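Local coordinates for protein transcriptional regulator, TetR family (Agrobacterium tumefaciens, PDB 2G7S) that probably binds operator DNA as a dimeric transcriptional regulator of the TetR family, with a helical C-terminal domain that pairs the two subunits, at residues C106-L109 and A110-I113. Sequence-based numbering, arbitrary orientation. Where two conformers were deposited one is given.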
loop_
_atom_site.group_PDB
_atom_site.type_symbol
_atom_site.label_atom_id
_atom_site.label_comp_id
_atom_site.label_asym_id
_atom_site.label_seq_id
_atom_site.Cartn_x
_atom_site.Cartn_y
_atom_site.Cartn_z
ATOM N N CYS A 106 -1.033 0.188 -10.166
ATOM C CA CYS A 106 0.149 -0.657 -9.931
ATOM C C CYS A 106 0.462 -0.705 -8.436
ATOM O O CYS A 106 0.858 -1.754 -7.923
ATOM C CB CYS A 106 1.349 -0.168 -10.692
ATOM S SG CYS A 106 1.115 -0.515 -12.470
ATOM N N ALA A 107 0.281 0.408 -7.705
ATOM C CA ALA A 107 0.536 0.342 -6.288
ATOM C C ALA A 107 -0.436 -0.659 -5.624
ATOM O O ALA A 107 -0.086 -1.369 -4.664
ATOM C CB ALA A 107 0.405 1.763 -5.664
ATOM N N LEU A 108 -1.699 -0.651 -6.069
ATOM C CA LEU A 108 -2.674 -1.541 -5.478
ATOM C C LEU A 108 -2.286 -2.990 -5.786
ATOM O O LEU A 108 -2.298 -3.860 -4.909
ATOM C CB LEU A 108 -4.143 -1.173 -5.965
ATOM C CG LEU A 108 -5.288 -1.525 -4.940
ATOM C CD1 LEU A 108 -6.593 -0.857 -5.354
ATOM C CD2 LEU A 108 -5.509 -2.963 -4.606
ATOM N N LEU A 109 -2.032 -3.271 -7.071
ATOM C CA LEU A 109 -1.689 -4.652 -7.425
ATOM C C LEU A 109 -0.411 -5.092 -6.693
ATOM O O LEU A 109 -0.281 -6.277 -6.427
ATOM C CB LEU A 109 -1.488 -4.774 -8.928
ATOM C CG LEU A 109 -2.791 -4.718 -9.746
ATOM C CD1 LEU A 109 -2.489 -4.550 -11.240
ATOM C CD2 LEU A 109 -3.675 -5.988 -9.562
ATOM N N ALA A 110 0.528 -4.165 -6.457
ATOM C CA ALA A 110 1.754 -4.610 -5.795
ATOM C C ALA A 110 1.476 -5.243 -4.449
ATOM O O ALA A 110 2.227 -6.115 -4.025
ATOM C CB ALA A 110 2.704 -3.405 -5.629
ATOM N N SER A 111 0.412 -4.825 -3.752
ATOM C CA SER A 111 0.168 -5.396 -2.435
ATOM C C SER A 111 -0.300 -6.825 -2.526
ATOM O O SER A 111 -0.397 -7.498 -1.496
ATOM C CB SER A 111 -0.915 -4.620 -1.711
ATOM O OG SER A 111 -2.178 -4.802 -2.358
ATOM N N GLU A 112 -0.644 -7.254 -3.735
ATOM C CA GLU A 112 -1.185 -8.637 -3.915
ATOM C C GLU A 112 -0.221 -9.528 -4.707
ATOM O O GLU A 112 -0.614 -10.626 -5.160
ATOM C CB GLU A 112 -2.467 -8.588 -4.743
ATOM C CG GLU A 112 -3.412 -7.643 -4.421
ATOM C CD GLU A 112 -4.602 -7.582 -5.398
ATOM O OE1 GLU A 112 -4.561 -7.389 -6.635
ATOM O OE2 GLU A 112 -5.615 -7.453 -4.805
ATOM N N ILE A 113 1.007 -9.040 -4.965
ATOM C CA ILE A 113 1.938 -9.808 -5.818
ATOM C C ILE A 113 1.976 -11.319 -5.611
ATOM O O ILE A 113 1.983 -12.071 -6.588
ATOM C CB ILE A 113 3.342 -9.147 -5.820
ATOM C CG1 ILE A 113 3.282 -7.957 -6.834
ATOM C CG2 ILE A 113 4.433 -10.143 -6.174
ATOM C CD1 ILE A 113 4.498 -7.044 -6.792
#
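Ser111 turns its hydroxyl back onto the last turn of helix 105-110. In the conformer given, one of two, its OG donates to Leu108 O at 2.7 Å, lying in the carbonyl plane with a C=O...O angle of 155°. Chi1 of 68° swings this hydroxyl back toward that oxygen. Ser111 N reaches the same Leu108 O at 3.1 Å from above the carbonyl plane, so in this conformer one residue grips the oxygen twice. Ala110 N makes the helical i to i-4 bond to Cys106 O, 2.8 Å. After it the spacing tightens to i to i-3, and Glu112 N bonds Leu109 O at 2.9 Å. Ala110 to Ile113 form a type I beta turn in the TetR-type C-terminal domain, on the link to helix 118-144. Leu109 CD2 lies 3.4 Å from Glu112 OE1, which accepts from Tyr26 N. The tight side is buried: Leu109 packs on Val60 of helix 52-77 and Val124 of helix 118-144, and Ser111 meets Ser111 of the second subunit. Arg173 NH1 of that subunit hydrogen-bonds Ser111 O of this chain. The looser end is Ile113, partly exposed, with CG1 4.0 Å from Leu109 O and a weak bond from its N to Ala110 O.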